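Local coordinates for protein sulfate transporter/antisigma-factor antagonist STAS (Planctomyces limnophilus, PDB 3T6O) that probably acts as an anti-sigma-factor antagonist, a STAS-domain protein of the kind that regulates sigma factors by binding their inhibitors, at residues S19-A22 with V23-R26; S37-L40 with A41-G45; L68-R71 with G72-R75; C93-V96 with L97-T100; T111-E114 with A115-M119. One frame throughout, in Å; residues are numbered along the deposited sequence. Where two conformers were deposited one is given.

Contact 1 (S19-A22 with V23-R26); sequences SFPA and VFQR
Pro21 and Phe24 meet across a beta turn in the loop between strand 15-19 and strand 26-27. Phe24 N closes it with an i-to-i+3 bond to Pro21 O (2.9 Å, N-H...O angle 165°), the donor tilted out of the carbonyl plane. With CG beside its backbone N (chi1 -68°), Phe24 sets its ring edge against Pro21, CD2 lying 3.8 Å from Pro21 CD. Val23 CG1 rests over the centre of one ring face, and Phe24 CB is 4.3 Å from Phe20 CB. These close contacts and the burial of both phenylalanines make this the tight side, which meets helix 29-41 at Ile35. The other side faces solvent and is looser. There Gln25 N makes a weak bond to Ala22 O (3.4 Å), Gln25 CG grazes the same oxygen, and Ala22 CB points outward. An alanine in place of Phe24 would probably leave Pro21 CD and Val23 CG1 without the ring they lean on and open a gap against helix 29-41. The chemistry is thus divided: one well-aimed backbone bond sets the bend, while an apolar cluster of proline and aromatics holds its inner side to the domain.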
loop_
_atom_site.group_PDB
_atom_site.type_symbol
_atom_site.label_atom_id
_atom_site.label_comp_id
_atom_site.label_asym_id
_atom_site.label_seq_id
_atom_site.Cartn_x
_atom_site.Cartn_y
_atom_site.Cartn_z
ATOM N N SER A 19 15.836 1.274 -19.348
ATOM C CA SER A 19 15.907 0.005 -20.064
ATOM C C SER A 19 16.485 -1.074 -19.152
ATOM O O SER A 19 17.185 -0.767 -18.158
ATOM C CB SER A 19 16.843 0.134 -21.290
ATOM O OG SER A 19 16.668 1.355 -22.005
ATOM N N PHE A 20 16.266 -2.320 -19.553
ATOM C CA PHE A 20 16.640 -3.480 -18.762
ATOM C C PHE A 20 17.662 -4.387 -19.435
ATOM O O PHE A 20 17.440 -4.834 -20.530
ATOM C CB PHE A 20 15.371 -4.277 -18.461
ATOM C CG PHE A 20 14.384 -3.484 -17.687
ATOM C CD1 PHE A 20 13.607 -2.543 -18.317
ATOM C CD2 PHE A 20 14.306 -3.614 -16.323
ATOM C CE1 PHE A 20 12.764 -1.750 -17.603
ATOM C CE2 PHE A 20 13.455 -2.821 -15.594
ATOM C CZ PHE A 20 12.679 -1.893 -16.226
ATOM N N PRO A 21 18.754 -4.707 -18.755
ATOM C CA PRO A 21 19.687 -5.754 -19.219
ATOM C C PRO A 21 19.067 -7.123 -19.275
ATOM O O PRO A 21 18.172 -7.407 -18.500
ATOM C CB PRO A 21 20.788 -5.774 -18.151
ATOM C CG PRO A 21 20.723 -4.445 -17.500
ATOM C CD PRO A 21 19.350 -3.835 -17.732
ATOM N N ALA A 22 19.563 -7.960 -20.182
ATOM C CA ALA A 22 19.128 -9.367 -20.342
ATOM C C ALA A 22 18.962 -10.167 -19.044
ATOM O O ALA A 22 18.049 -10.988 -18.941
ATOM C CB ALA A 22 20.086 -10.126 -21.327
ATOM N N VAL A 23 19.794 -9.926 -18.037
ATOM C CA VAL A 23 19.634 -10.631 -16.762
ATOM C C VAL A 23 18.273 -10.373 -16.053
ATOM O O VAL A 23 17.901 -11.120 -15.131
ATOM C CB VAL A 23 20.800 -10.296 -15.772
ATOM C CG1 VAL A 23 20.567 -8.923 -15.093
ATOM C CG2 VAL A 23 20.970 -11.420 -14.730
ATOM N N PHE A 24 17.552 -9.317 -16.448
ATOM C CA PHE A 24 16.226 -9.011 -15.881
ATOM C C PHE A 24 15.041 -9.507 -16.726
ATOM O O PHE A 24 14.074 -8.782 -16.888
ATOM C CB PHE A 24 16.066 -7.495 -15.690
ATOM C CG PHE A 24 16.950 -6.916 -14.643
ATOM C CD1 PHE A 24 16.920 -7.395 -13.343
ATOM C CD2 PHE A 24 17.816 -5.891 -14.942
ATOM C CE1 PHE A 24 17.745 -6.862 -12.377
ATOM C CE2 PHE A 24 18.640 -5.362 -13.977
ATOM C CZ PHE A 24 18.598 -5.838 -12.700
ATOM N N GLN A 25 15.071 -10.718 -17.268
ATOM C CA GLN A 25 13.945 -11.278 -18.014
ATOM C C GLN A 25 12.672 -11.287 -17.162
ATOM O O GLN A 25 11.578 -11.034 -17.613
ATOM C CB GLN A 25 14.265 -12.724 -18.414
ATOM C CG GLN A 25 15.359 -12.851 -19.463
ATOM C CD GLN A 25 15.432 -14.227 -20.091
ATOM O OE1 GLN A 25 15.064 -14.413 -21.253
ATOM N NE2 GLN A 25 15.905 -15.195 -19.328
ATOM N N ARG A 26 12.843 -11.634 -15.890
ATOM C CA ARG A 26 11.733 -11.783 -14.959
ATOM C C ARG A 26 11.909 -10.877 -13.755
ATOM O O ARG A 26 12.837 -11.057 -12.986
ATOM C CB ARG A 26 11.676 -13.218 -14.484
ATOM C CG ARG A 26 11.365 -14.241 -15.567
ATOM C CD ARG A 26 12.171 -15.531 -15.299
ATOM N NE ARG A 26 11.479 -16.790 -15.606
ATOM C CZ ARG A 26 11.185 -17.221 -16.835
ATOM N NH1 ARG A 26 11.470 -16.473 -17.910
ATOM N NH2 ARG A 26 10.585 -18.404 -16.993
#

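Contact 2 (S37-L40 with A41-G45); sequences STFL and AAMQG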
loop_
_atom_site.group_PDB
_atom_site.type_symbol
_atom_site.label_atom_id
_atom_site.label_comp_id
_atom_site.label_asym_id
_atom_site.label_seq_id
_atom_site.Cartn_x
_atom_site.Cartn_y
_atom_site.Cartn_z
ATOM N N SER A 37 16.298 2.056 -6.378
ATOM C CA SER A 37 17.080 3.243 -6.107
ATOM C C SER A 37 17.525 4.029 -7.365
ATOM O O SER A 37 17.336 5.250 -7.468
ATOM C CB SER A 37 18.267 2.844 -5.220
ATOM O OG SER A 37 19.134 3.924 -5.076
ATOM N N THR A 38 18.075 3.333 -8.338
ATOM C CA THR A 38 18.441 3.971 -9.599
ATOM C C THR A 38 17.186 4.491 -10.305
ATOM O O THR A 38 17.165 5.601 -10.793
ATOM C CB THR A 38 19.254 2.963 -10.473
ATOM O OG1 THR A 38 20.399 2.595 -9.722
ATOM C CG2 THR A 38 19.741 3.548 -11.782
ATOM N N PHE A 39 16.118 3.694 -10.313
ATOM C CA PHE A 39 14.904 4.084 -10.946
ATOM C C PHE A 39 14.307 5.366 -10.367
ATOM O O PHE A 39 13.984 6.337 -11.102
ATOM C CB PHE A 39 13.916 2.933 -10.860
ATOM C CG PHE A 39 12.576 3.262 -11.386
ATOM C CD1 PHE A 39 12.362 3.326 -12.756
ATOM C CD2 PHE A 39 11.513 3.508 -10.541
ATOM C CE1 PHE A 39 11.101 3.640 -13.276
ATOM C CE2 PHE A 39 10.245 3.813 -11.046
ATOM C CZ PHE A 39 10.042 3.906 -12.412
ATOM N N LEU A 40 14.161 5.388 -9.040
ATOM C CA LEU A 40 13.539 6.538 -8.397
ATOM C C LEU A 40 14.437 7.777 -8.516
ATOM O O LEU A 40 13.944 8.875 -8.713
ATOM C CB LEU A 40 13.154 6.232 -6.928
ATOM C CG LEU A 40 12.042 5.197 -6.721
ATOM C CD1 LEU A 40 11.815 4.990 -5.251
ATOM C CD2 LEU A 40 10.743 5.629 -7.370
ATOM N N ALA A 41 15.749 7.605 -8.478
ATOM C CA ALA A 41 16.635 8.776 -8.615
ATOM C C ALA A 41 16.543 9.351 -10.044
ATOM O O ALA A 41 16.687 10.538 -10.214
ATOM C CB ALA A 41 18.135 8.444 -8.219
ATOM N N ALA A 42 16.222 8.521 -11.037
ATOM C CA ALA A 42 16.036 8.978 -12.417
ATOM C C ALA A 42 14.711 9.754 -12.628
ATOM O O ALA A 42 14.441 10.212 -13.715
ATOM C CB ALA A 42 16.077 7.783 -13.386
HETATM N N MSE A 43 13.878 9.895 -11.603
HETATM C CA MSE A 43 12.603 10.559 -11.781
HETATM C C MSE A 43 12.670 12.068 -11.545
HETATM O O MSE A 43 11.646 12.708 -11.359
HETATM C CB MSE A 43 11.581 9.959 -10.811
HETATM C CG MSE A 43 11.197 8.499 -11.081
HETATM SE SE MSE A 43 10.445 8.103 -12.792
HETATM C CE MSE A 43 11.992 7.268 -13.652
ATOM N N GLN A 44 13.849 12.655 -11.451
ATOM C CA GLN A 44 13.937 14.096 -11.201
ATOM C C GLN A 44 14.217 14.813 -12.544
ATOM O O GLN A 44 14.086 14.218 -13.591
ATOM C CB GLN A 44 14.923 14.339 -10.063
ATOM C CG GLN A 44 14.363 13.732 -8.658
ATOM C CD GLN A 44 12.945 14.300 -8.251
ATOM O OE1 GLN A 44 11.971 13.544 -7.960
ATOM N NE2 GLN A 44 12.829 15.638 -8.280
ATOM N N GLY A 45 14.466 16.092 -12.578
ATOM C CA GLY A 45 14.594 16.727 -13.897
ATOM C C GLY A 45 13.725 17.947 -13.997
ATOM O O GLY A 45 12.716 18.050 -13.320
HETATM O O HOH W 1 13.030 10.981 -7.264
#
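Helix 29-41 ends here, and Phe39 and Met43, a selenomethionine in the crystal, form a Met-aromatic contact across its last turn. Phe39 carries its CG anti to the backbone N (chi1 175°), which sets the ring where the Met43 methyl can cover one face. The Met43 chain folds back at chi2 and chi3 to bring that methyl there: CE is 4.1 Å from the centroid of the Phe39 ring, a CH-pi contact, and the nearest ring atom, Phe39 CE1, is 3.8 Å from Met43 CE. The selenium sits higher and obliquely, 4.7 Å from the Phe39 centroid. Met43 CE also nestles against Phe39 O, at 3.4 Å.

The backbone unwinds beneath this pair. Ala41 N and Ala42 N still bond to Ser37 O and Thr38 O in the alpha-helical pattern, but Met43 N turns to Leu40 O (3.1 Å) and approaches from above the carbonyl plane. Leu40 O has a second partner: a water donates to it at 2.7 Å and gives its other hydrogen to Gln44 OE1 at 2.9 Å, so this carbonyl near the helix end is gripped by both backbone and solvent. Thr38 OG1 is held by Asp6. Behind the Phe39-Met43 pair, Phe39 packs on Ile53 and Met43 on Val51 of strand 50-54, and Phe39 also on Leu68 and Leu69 of helix 63-76. A last i-to-i+3 bond after i-to-i+4 bonds is a common C-terminal ending of a helix, and here it leads on toward strand 50-54.

Contact 3 (L68-R71 with G72-R75); sequences LLVR and GWKR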
loop_
_atom_site.group_PDB
_atom_site.type_symbol
_atom_site.label_atom_id
_atom_site.label_comp_id
_atom_site.label_asym_id
_atom_site.label_seq_id
_atom_site.Cartn_x
_atom_site.Cartn_y
_atom_site.Cartn_z
ATOM N N LEU A 68 6.473 -0.407 -8.157
ATOM C CA LEU A 68 7.619 0.516 -8.379
ATOM C C LEU A 68 7.309 1.565 -9.428
ATOM O O LEU A 68 7.585 2.738 -9.237
ATOM C CB LEU A 68 8.872 -0.228 -8.812
ATOM C CG LEU A 68 10.166 0.621 -8.958
ATOM C CD1 LEU A 68 10.526 1.397 -7.676
ATOM C CD2 LEU A 68 11.291 -0.308 -9.356
ATOM N N LEU A 69 6.759 1.136 -10.561
ATOM C CA LEU A 69 6.436 2.058 -11.655
ATOM C C LEU A 69 5.493 3.195 -11.177
ATOM O O LEU A 69 5.661 4.385 -11.542
ATOM C CB LEU A 69 5.863 1.298 -12.832
ATOM C CG LEU A 69 6.731 0.366 -13.731
ATOM C CD1 LEU A 69 5.944 -0.099 -14.961
ATOM C CD2 LEU A 69 7.996 1.007 -14.180
ATOM N N VAL A 70 4.559 2.831 -10.300
ATOM C CA VAL A 70 3.569 3.769 -9.752
ATOM C C VAL A 70 4.300 4.788 -8.873
ATOM O O VAL A 70 3.985 5.963 -8.901
ATOM C CB VAL A 70 2.442 3.017 -9.024
ATOM C CG1 VAL A 70 1.588 3.929 -8.155
ATOM C CG2 VAL A 70 1.521 2.239 -10.063
ATOM N N ARG A 71 5.313 4.342 -8.144
ATOM C CA ARG A 71 6.121 5.263 -7.340
ATOM C C ARG A 71 6.845 6.262 -8.205
ATOM O O ARG A 71 6.964 7.437 -7.839
ATOM C CB ARG A 71 7.129 4.532 -6.441
ATOM C CG ARG A 71 6.503 3.650 -5.412
ATOM C CD ARG A 71 7.567 2.831 -4.671
ATOM N NE ARG A 71 8.363 3.692 -3.843
ATOM C CZ ARG A 71 9.530 3.381 -3.280
ATOM N NH1 ARG A 71 10.083 2.190 -3.479
ATOM N NH2 ARG A 71 10.132 4.277 -2.492
ATOM N N GLY A 72 7.370 5.800 -9.321
ATOM C CA GLY A 72 8.040 6.672 -10.283
ATOM C C GLY A 72 7.035 7.646 -10.860
ATOM O O GLY A 72 7.252 8.854 -10.876
ATOM N N TRP A 73 5.911 7.115 -11.304
ATOM C CA TRP A 73 4.888 7.952 -11.908
ATOM C C TRP A 73 4.395 9.051 -10.968
ATOM O O TRP A 73 4.213 10.185 -11.407
ATOM C CB TRP A 73 3.739 7.075 -12.447
ATOM C CG TRP A 73 2.495 7.832 -12.794
ATOM C CD1 TRP A 73 2.285 8.659 -13.865
ATOM C CD2 TRP A 73 1.290 7.814 -12.056
ATOM N NE1 TRP A 73 1.012 9.160 -13.834
ATOM C CE2 TRP A 73 0.381 8.674 -12.716
ATOM C CE3 TRP A 73 0.902 7.199 -10.863
ATOM C CZ2 TRP A 73 -0.900 8.915 -12.233
ATOM C CZ3 TRP A 73 -0.385 7.431 -10.377
ATOM C CH2 TRP A 73 -1.273 8.274 -11.066
ATOM N N LYS A 74 4.193 8.726 -9.670
ATOM C CA LYS A 74 3.718 9.722 -8.691
ATOM C C LYS A 74 4.711 10.884 -8.518
ATOM O O LYS A 74 4.326 12.020 -8.188
ATOM C CB LYS A 74 3.456 9.066 -7.313
ATOM C CG LYS A 74 2.234 8.171 -7.274
ATOM C CD LYS A 74 1.953 7.617 -5.884
ATOM C CE LYS A 74 0.846 6.564 -5.964
ATOM N NZ LYS A 74 0.490 5.843 -4.704
ATOM N N ARG A 75 5.983 10.588 -8.710
ATOM C CA ARG A 75 7.003 11.609 -8.625
ATOM C C ARG A 75 6.936 12.574 -9.795
ATOM O O ARG A 75 7.252 13.747 -9.634
ATOM C CB ARG A 75 8.414 10.996 -8.512
ATOM C CG ARG A 75 8.743 10.618 -7.075
ATOM C CD ARG A 75 9.749 9.523 -7.010
ATOM N NE ARG A 75 10.174 9.235 -5.647
ATOM C CZ ARG A 75 9.478 8.490 -4.790
ATOM N NH1 ARG A 75 8.326 7.953 -5.147
ATOM N NH2 ARG A 75 9.957 8.255 -3.598
#
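Arg71 and Arg75 run alongside each other, one turn apart on helix 63-76 of the STAS fold. Arg75 can be followed outward along the carbonyl of Arg71: its CB is 3.9 Å from Arg71 O, its CG 3.7 Å and its CD 3.6 Å from that oxygen. The chain is extended as far as NE; the turn at chi4 (80°) then keeps CZ 4.1 Å from Arg71 O and brings NH1 to donate to it (3.1 Å, N-H...O angle 152°). The oxygen lies near the guanidinium plane, yet the donor stands above the carbonyl plane. That oxygen also takes a weak bond from Arg75 N. At the tip, NH2 comes within 4.1 Å of Arg71 NH2, the two guanidinium planes 78° apart; Glu95 of the third subunit bridges the pair, forming salt bridges with Arg71 NE and Arg75 NH1. A leucine in place of Arg75 would probably cost Arg71 O its side-chain donor and leave that foreign carboxylate with one arginine instead of two. On another flank the extended Lys74 chain crosses Val70 on its way to a salt bridge with Glu104 of the fourth subunit, placing Lys74 CE 3.5 Å from Val70 CG1.

Contact 4 (C93-V96 with L97-T100); sequences CVEV and LQVT
Leu97 N and Gln98 N bond to Cys93 O (2.8 Å) and Val94 O (2.9 Å) in alpha-helical steps, after which Val99 N shifts back to Val96 O (3.0 Å) and a type I turn from Leu97 to Thr100 leads out of the helix. That last donor stands above the Val96 carbonyl plane. Gln98 crosses two neighbours. Its CG packs on Val94 O at 3.2 Å, and the extended chain then carries the amide over both: OE1 lies 3.7 Å from Val94 CG1, while NE2 lies 3.6 Å from Glu95 OE1 with the amide and carboxylate planes 67° apart. Both polar ends are fixed by another copy of the protein, Gln98 NE2 by Ser63 and Glu95 OE1 by Ser63 and Ser64 of the second subunit. Leu97, whose CG is turned away from its own carbonyl carbon (chi1 -75°), sets that atom 3.4 Å from Cys93 O on a different flank, and Val99 CG2 leans against Val96 O. In the fold, this end of helix 91-97 turns Cys93 and Leu97 inward onto Phe61 of strand 60-61. Val96 and Val99 meet their own counterparts in the second subunit, and Glu95 and Gln98 reach serines at the start of that subunit's helix 63-76.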
loop_
_atom_site.group_PDB
_atom_site.type_symbol
_atom_site.label_atom_id
_atom_site.label_comp_id
_atom_site.label_asym_id
_atom_site.label_seq_id
_atom_site.Cartn_x
_atom_site.Cartn_y
_atom_site.Cartn_z
ATOM N N CYS A 93 3.261 -9.429 -21.020
ATOM C CA CYS A 93 3.300 -8.379 -20.070
ATOM C C CYS A 93 2.087 -7.461 -20.248
ATOM O O CYS A 93 1.570 -6.903 -19.257
ATOM C CB CYS A 93 4.651 -7.629 -20.116
ATOM S SG CYS A 93 6.073 -8.676 -19.532
ATOM N N VAL A 94 1.593 -7.353 -21.479
ATOM C CA VAL A 94 0.364 -6.620 -21.743
ATOM C C VAL A 94 -0.824 -7.313 -21.035
ATOM O O VAL A 94 -1.701 -6.633 -20.481
ATOM C CB VAL A 94 0.060 -6.491 -23.240
ATOM C CG1 VAL A 94 -1.297 -5.804 -23.443
ATOM C CG2 VAL A 94 1.145 -5.698 -23.960
ATOM N N GLU A 95 -0.825 -8.643 -21.001
ATOM C CA GLU A 95 -1.913 -9.401 -20.328
ATOM C C GLU A 95 -1.903 -9.127 -18.830
ATOM O O GLU A 95 -2.968 -9.050 -18.187
ATOM C CB GLU A 95 -1.774 -10.909 -20.562
ATOM C CG GLU A 95 -2.665 -11.486 -21.704
ATOM C CD GLU A 95 -3.876 -12.318 -21.205
ATOM O OE1 GLU A 95 -4.942 -11.744 -20.870
ATOM O OE2 GLU A 95 -3.789 -13.570 -21.179
ATOM N N VAL A 96 -0.700 -8.942 -18.284
ATOM C CA VAL A 96 -0.563 -8.652 -16.884
ATOM C C VAL A 96 -0.969 -7.197 -16.647
ATOM O O VAL A 96 -1.706 -6.909 -15.730
ATOM C CB VAL A 96 0.829 -8.914 -16.393
ATOM C CG1 VAL A 96 0.972 -8.450 -14.928
ATOM C CG2 VAL A 96 1.199 -10.378 -16.548
ATOM N N LEU A 97 -0.514 -6.283 -17.489
ATOM C CA LEU A 97 -0.976 -4.897 -17.392
ATOM C C LEU A 97 -2.482 -4.733 -17.483
ATOM O O LEU A 97 -3.041 -3.801 -16.923
ATOM C CB LEU A 97 -0.310 -4.029 -18.477
ATOM C CG LEU A 97 1.165 -3.710 -18.164
ATOM C CD1 LEU A 97 1.826 -3.041 -19.287
ATOM C CD2 LEU A 97 1.282 -2.864 -16.909
ATOM N N GLN A 98 -3.134 -5.586 -18.246
ATOM C CA GLN A 98 -4.582 -5.539 -18.381
ATOM C C GLN A 98 -5.320 -5.841 -17.049
ATOM O O GLN A 98 -6.501 -5.565 -16.952
ATOM C CB GLN A 98 -5.058 -6.511 -19.478
ATOM C CG GLN A 98 -4.820 -6.005 -20.904
ATOM C CD GLN A 98 -5.056 -7.050 -21.977
ATOM O OE1 GLN A 98 -4.844 -6.782 -23.169
ATOM N NE2 GLN A 98 -5.504 -8.240 -21.577
ATOM N N VAL A 99 -4.620 -6.396 -16.060
ATOM C CA VAL A 99 -5.208 -6.684 -14.722
ATOM C C VAL A 99 -5.343 -5.382 -13.940
ATOM O O VAL A 99 -6.234 -5.234 -13.129
ATOM C CB VAL A 99 -4.321 -7.681 -13.941
ATOM C CG1 VAL A 99 -4.852 -7.934 -12.517
ATOM C CG2 VAL A 99 -4.231 -8.969 -14.709
ATOM N N THR A 100 -4.439 -4.434 -14.199
ATOM C CA THR A 100 -4.422 -3.175 -13.461
ATOM C C THR A 100 -5.008 -2.078 -14.296
ATOM O O THR A 100 -5.020 -2.143 -15.516
ATOM C CB THR A 100 -3.004 -2.730 -13.092
ATOM O OG1 THR A 100 -3.088 -1.654 -12.132
ATOM C CG2 THR A 100 -2.247 -2.292 -14.322
#

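Contact 5 (T111-E114 with A115-M119); sequences TKQE and ALLAM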
loop_
_atom_site.group_PDB
_atom_site.type_symbol
_atom_site.label_atom_id
_atom_site.label_comp_id
_atom_site.label_asym_id
_atom_site.label_seq_id
_atom_site.Cartn_x
_atom_site.Cartn_y
_atom_site.Cartn_z
ATOM N N THR A 111 7.437 0.559 -30.040
ATOM C CA THR A 111 8.890 0.629 -30.036
ATOM C C THR A 111 9.342 1.950 -29.403
ATOM O O THR A 111 8.573 2.904 -29.308
ATOM C CB THR A 111 9.476 0.569 -31.466
ATOM O OG1 THR A 111 9.131 1.775 -32.134
ATOM C CG2 THR A 111 8.938 -0.642 -32.303
ATOM N N LYS A 112 10.584 1.995 -28.983
ATOM C CA LYS A 112 11.177 3.210 -28.451
ATOM C C LYS A 112 11.131 4.376 -29.442
ATOM O O LYS A 112 10.815 5.518 -29.057
ATOM C CB LYS A 112 12.638 2.975 -28.036
ATOM C CG LYS A 112 13.258 4.250 -27.450
ATOM C CD LYS A 112 14.539 4.027 -26.667
ATOM C CE LYS A 112 15.661 3.438 -27.496
ATOM N NZ LYS A 112 16.945 3.579 -26.699
ATOM N N GLN A 113 11.492 4.098 -30.696
ATOM C CA GLN A 113 11.488 5.123 -31.751
ATOM C C GLN A 113 10.119 5.768 -31.867
ATOM O O GLN A 113 10.016 6.992 -31.865
ATOM C CB GLN A 113 11.910 4.546 -33.083
ATOM C CG GLN A 113 12.014 5.560 -34.232
ATOM C CD GLN A 113 12.770 4.947 -35.431
ATOM O OE1 GLN A 113 14.007 4.820 -35.391
ATOM N NE2 GLN A 113 12.037 4.570 -36.489
ATOM N N GLU A 114 9.065 4.953 -31.902
ATOM C CA GLU A 114 7.706 5.482 -31.948
ATOM C C GLU A 114 7.370 6.287 -30.700
ATOM O O GLU A 114 6.727 7.348 -30.770
ATOM C CB GLU A 114 6.676 4.354 -32.067
ATOM C CG GLU A 114 6.714 3.660 -33.371
ATOM C CD GLU A 114 5.653 2.555 -33.490
ATOM O OE1 GLU A 114 4.864 2.299 -32.507
ATOM O OE2 GLU A 114 5.640 1.962 -34.584
ATOM N N ALA A 115 7.790 5.779 -29.557
ATOM C CA ALA A 115 7.493 6.467 -28.300
ATOM C C ALA A 115 8.151 7.850 -28.274
ATOM O O ALA A 115 7.468 8.861 -28.061
ATOM C CB ALA A 115 7.897 5.639 -27.121
ATOM N N LEU A 116 9.439 7.884 -28.616
ATOM C CA LEU A 116 10.184 9.134 -28.645
ATOM C C LEU A 116 9.631 10.200 -29.593
ATOM O O LEU A 116 9.542 11.342 -29.193
ATOM C CB LEU A 116 11.666 8.911 -28.874
ATOM C CG LEU A 116 12.402 8.180 -27.758
ATOM C CD1 LEU A 116 13.844 7.924 -28.272
ATOM C CD2 LEU A 116 12.372 8.914 -26.350
ATOM N N LEU A 117 9.242 9.814 -30.806
ATOM C CA LEU A 117 8.597 10.684 -31.765
ATOM C C LEU A 117 7.263 11.239 -31.249
ATOM O O LEU A 117 6.988 12.438 -31.402
ATOM C CB LEU A 117 8.384 9.959 -33.115
ATOM C CG LEU A 117 9.660 9.598 -33.915
ATOM C CD1 LEU A 117 9.333 8.683 -35.077
ATOM C CD2 LEU A 117 10.411 10.833 -34.425
ATOM N N ALA A 118 6.444 10.366 -30.655
ATOM C CA ALA A 118 5.164 10.788 -30.096
ATOM C C ALA A 118 5.379 11.724 -28.914
ATOM O O ALA A 118 4.653 12.675 -28.768
ATOM C CB ALA A 118 4.330 9.576 -29.664
HETATM N N MSE A 119 6.382 11.493 -28.075
HETATM C CA MSE A 119 6.611 12.359 -26.918
HETATM C C MSE A 119 7.373 13.674 -27.155
HETATM O O MSE A 119 7.598 14.411 -26.202
HETATM C CB MSE A 119 7.333 11.545 -25.827
HETATM C CG MSE A 119 6.588 10.315 -25.352
HETATM SE SE MSE A 119 7.741 8.950 -24.545
HETATM C CE MSE A 119 7.859 9.681 -22.746
#
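Lys112 and Leu116 run alongside each other on helix 112-118, with Lys112 CG 3.8 Å from Leu116 CD1. A fully extended first torsion (chi1 -179°) lays the aliphatic part of the lysine beside the leucine. One residue on, Gln113 CG approaches Leu117 CD1 more loosely, at 4.2 Å. Beneath them the backbone is regular: Leu116 N reaches Lys112 O at 2.8 Å almost straight (N-H...O angle 172°), and Ala115, Leu117 and Ala118 bond in the same i-to-i+4 manner. What starts this ladder is Thr111 at the N-cap, whose OG1 accepts from Glu114 N (3.2 Å, 168°) and so satisfies an amide of the first turn. Glu114 OE1 in turn is tied to Ser110. Further out lies the sheet: Lys112 touches Leu52 and Val17, and its chain, bent at chi3, ends in a salt bridge with Glu12, while Ala115 and Leu116 also rest on Leu52. The chemistry is that of an amphipathic helix, its inner face fitted to the sheet by small and aliphatic groups, with the one long cationic chain there contributing methylenes to the packing and its ammonium to a carboxylate at the margin.

The five contacts follow one another along the chain without overlap, in the order 1 to 5, each local: in a loop turn, within a helix or at a helix end. Contacts 2 and 3 are the close pair, their centres 10 Å apart: helices 29-41 and 63-76 pack together there, with Phe39 CE2 3.7 Å from Gly72 CA. The remaining centres are about 17 to 24 Å apart. Contact 1 leaves strand 15-19 and meets helix 29-41; contacts 2 and 5 both lean on strand 50-54 of the mixed sheet, while contact 4 packs on the short strand 60-61. Contacts 1, 3 and 4 all reach neighbouring subunits, 3 and 4 most extensively, so their helices serve the six-chain assembly as well as the fold.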